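Local structure of chemotaxis signal transduction protein (Thermoanaerobacter tengcongensis, 2QDL) at residues A[64-67]-A[68-72]. The protein probably acts as a CheW-type scaffold of bacterial chemotaxis, coupling transmembrane receptors to the histidine kinase CheA. Sequence-based numbering, arbitrary orientation.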
ATOM      1  N   ILE A  64      -5.313   4.374   6.235  1.00 13.07           N
ATOM      2  CA  ILE A  64      -6.288   4.289   5.158  1.00 13.09           C
ATOM      3  C   ILE A  64      -6.695   2.827   4.960  1.00 11.97           C
ATOM      4  O   ILE A  64      -5.863   1.900   5.028  1.00 10.66           O
ATOM      5  CB  ILE A  64      -5.713   4.914   3.838  1.00 13.60           C
ATOM      6  CG1 ILE A  64      -6.666   4.755   2.663  1.00 15.59           C
ATOM      7  CG2 ILE A  64      -4.441   4.242   3.428  1.00 15.92           C
ATOM      8  CD1 ILE A  64      -6.391   5.775   1.563  1.00 21.94           C
ATOM      9  N   ASP A  65      -7.992   2.644   4.732  1.00 10.96           N
ATOM     10  CA  ASP A  65      -8.535   1.387   4.289  1.00 10.86           C
ATOM     11  C   ASP A  65      -8.512   1.443   2.772  1.00 10.18           C
ATOM     12  O   ASP A  65      -9.271   2.207   2.171  1.00 11.46           O
ATOM     13  CB  ASP A  65      -9.951   1.142   4.873  1.00 10.50           C
ATOM     14  CG  ASP A  65     -10.555  -0.211   4.411  1.00 12.35           C
ATOM     15  OD1 ASP A  65     -10.469  -0.529   3.201  1.00 13.45           O
ATOM     16  OD2 ASP A  65     -11.137  -0.933   5.232  1.00 11.84           O
ATOM     17  N   LEU A  66      -7.592   0.682   2.160  1.00  9.32           N
ATOM     18  CA  LEU A  66      -7.402   0.651   0.691  1.00  8.08           C
ATOM     19  C   LEU A  66      -8.618   0.151  -0.082  1.00  8.50           C
ATOM     20  O   LEU A  66      -8.885   0.625  -1.184  1.00  9.32           O
ATOM     21  CB  LEU A  66      -6.163  -0.185   0.302  1.00  7.20           C
ATOM     22  CG  LEU A  66      -4.805   0.288   0.833  1.00  8.09           C
ATOM     23  CD1 LEU A  66      -3.697  -0.676   0.397  1.00  7.26           C
ATOM     24  CD2 LEU A  66      -4.487   1.731   0.366  1.00  6.85           C
ATOM     25  N   LYS A  67      -9.349  -0.812   0.469  1.00  9.05           N
ATOM     26  CA  LYS A  67     -10.573  -1.314  -0.180  1.00  9.89           C
ATOM     27  C   LYS A  67     -11.605  -0.215  -0.331  1.00 10.69           C
ATOM     28  O   LYS A  67     -12.229  -0.110  -1.388  1.00 10.92           O
ATOM     29  CB  LYS A  67     -11.174  -2.476   0.586  1.00 10.15           C
ATOM     30  CG  LYS A  67     -10.308  -3.741   0.610  1.00 10.57           C
ATOM     31  CD  LYS A  67     -10.932  -4.739   1.563  1.00 11.94           C
ATOM     32  CE  LYS A  67      -9.896  -5.710   2.061  1.00 13.66           C
ATOM     33  NZ  LYS A  67     -10.394  -6.562   3.177  1.00 15.22           N
ATOM     34  N   LYS A  68     -11.738   0.629   0.701  1.00 10.75           N
ATOM     35  CA  LYS A  68     -12.648   1.772   0.666  1.00 11.77           C
ATOM     36  C   LYS A  68     -12.123   2.872  -0.259  1.00 12.59           C
ATOM     37  O   LYS A  68     -12.897   3.526  -0.987  1.00 13.81           O
ATOM     38  CB  LYS A  68     -12.861   2.327   2.069  1.00 11.57           C
ATOM     39  CG  LYS A  68     -13.432   1.334   3.027  1.00 11.35           C
ATOM     40  CD  LYS A  68     -13.734   1.997   4.390  1.00 13.18           C
ATOM     41  CE  LYS A  68     -14.170   0.953   5.372  1.00 10.62           C
ATOM     42  NZ  LYS A  68     -14.420   1.573   6.670  1.00 19.30           N
ATOM     43  N   ARG A  69     -10.809   3.054  -0.261  1.00 12.49           N
ATOM     44  CA  ARG A  69     -10.176   3.992  -1.190  1.00 11.77           C
ATOM     45  C   ARG A  69     -10.319   3.562  -2.663  1.00 11.85           C
ATOM     46  O   ARG A  69     -10.597   4.403  -3.533  1.00 11.71           O
ATOM     47  CB  ARG A  69      -8.695   4.180  -0.818  1.00 11.78           C
ATOM     48  CG  ARG A  69      -7.986   5.266  -1.573  1.00 10.33           C
ATOM     49  CD  ARG A  69      -8.790   6.583  -1.489  1.00 13.93           C
ATOM     50  NE  ARG A  69      -7.989   7.794  -1.656  1.00 14.87           N
ATOM     51  CZ  ARG A  69      -8.470   8.922  -2.173  1.00 15.45           C
ATOM     52  NH1 ARG A  69      -9.729   8.987  -2.565  1.00 18.03           N
ATOM     53  NH2 ARG A  69      -7.701   9.986  -2.285  1.00 19.65           N
ATOM     54  N   PHE A  70     -10.128   2.262  -2.932  1.00 10.98           N
ATOM     55  CA  PHE A  70     -10.168   1.729  -4.297  1.00 10.98           C
ATOM     56  C   PHE A  70     -11.564   1.255  -4.765  1.00 11.14           C
ATOM     57  O   PHE A  70     -11.807   1.152  -5.947  1.00 11.53           O
ATOM     58  CB  PHE A  70      -9.160   0.572  -4.451  1.00 10.28           C
ATOM     59  CG  PHE A  70      -7.735   0.928  -4.121  1.00 10.61           C
ATOM     60  CD1 PHE A  70      -7.288   2.248  -4.162  1.00  8.70           C
ATOM     61  CD2 PHE A  70      -6.831  -0.071  -3.766  1.00 10.61           C
ATOM     62  CE1 PHE A  70      -5.994   2.552  -3.869  1.00  9.34           C
ATOM     63  CE2 PHE A  70      -5.521   0.243  -3.458  1.00  9.97           C
ATOM     64  CZ  PHE A  70      -5.093   1.565  -3.532  1.00  8.02           C
ATOM     65  N   GLY A  71     -12.453   0.936  -3.826  1.00 12.39           N
ATOM     66  CA  GLY A  71     -13.784   0.383  -4.122  1.00 12.39           C
ATOM     67  C   GLY A  71     -13.766  -1.124  -4.299  1.00 12.82           C
ATOM     68  O   GLY A  71     -14.472  -1.666  -5.128  1.00 13.59           O
ATOM     69  N   ILE A  72     -12.949  -1.797  -3.508  1.00 13.31           N
ATOM     70  CA  ILE A  72     -12.840  -3.261  -3.532  1.00 13.54           C
ATOM     71  C   ILE A  72     -13.854  -3.839  -2.552  1.00 13.72           C
ATOM     72  O   ILE A  72     -14.190  -3.190  -1.545  1.00 14.39           O
ATOM     73  CB  ILE A  72     -11.362  -3.734  -3.199  1.00 13.26           C
ATOM     74  CG1 ILE A  72     -10.377  -3.200  -4.273  1.00 13.31           C
ATOM     75  CG2 ILE A  72     -11.274  -5.278  -3.057  1.00 12.84           C
ATOM     76  CD1 ILE A  72      -8.914  -3.382  -3.917  1.00 14.79           C
TER
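Asp65 is the N-cap of the short helix 66-70 in the beta-barrel of this CheW-like domain. Asp65 OD1 accepts from Lys68 N at 3.0 Å. The N-H comes from above the carboxylate plane, 44° out of it. With CG anti to the backbone N (chi1 -180°), this torsion brings OD1 to the Lys68 amide. The Lys68 side chain crosses that of Asp65 at about a right angle, Lys68 CG lying 3.5 Å from Asp65 CG. With an alanine here in place of Asp65, Lys68 N would probably lose its capping acceptor and the Lys68 chain the carboxylate it packs on. This side is the looser one. The residues are partly exposed, Asp65 OD2 stays 4.4 Å from Lys68 NZ, and that ammonium forms its salt bridge with Glu51.

The tighter side holds Leu66 and Phe70. Their side chains run alongside each other, with Leu66 CB 3.8 Å from Phe70 CE2. The Leu66 carbonyl carbon lies over one face of the ring. Leu66 is buried and also touches Phe17 and Leu19 of strand 12-19. Before the helix, Ile64 CD1 meets Arg69 CG at 3.6 Å. Arg69 bends at chi2 (52°), and its guanidinium leads away to the carbonyl oxygens of Leu144 and Glu146.

Backbone bonds Arg69 N to Asp65 O and Phe70 N to Leu66 O form the helical turn. Gly71 ends it with positive phi. Buried Ile72 then folds back against Lys67, whose extended chain reaches Asp98 in a salt bridge. Lys67 O is gripped twice at this end, by Gly71 N at 2.7 Å and by Ile72 N at 2.8 Å.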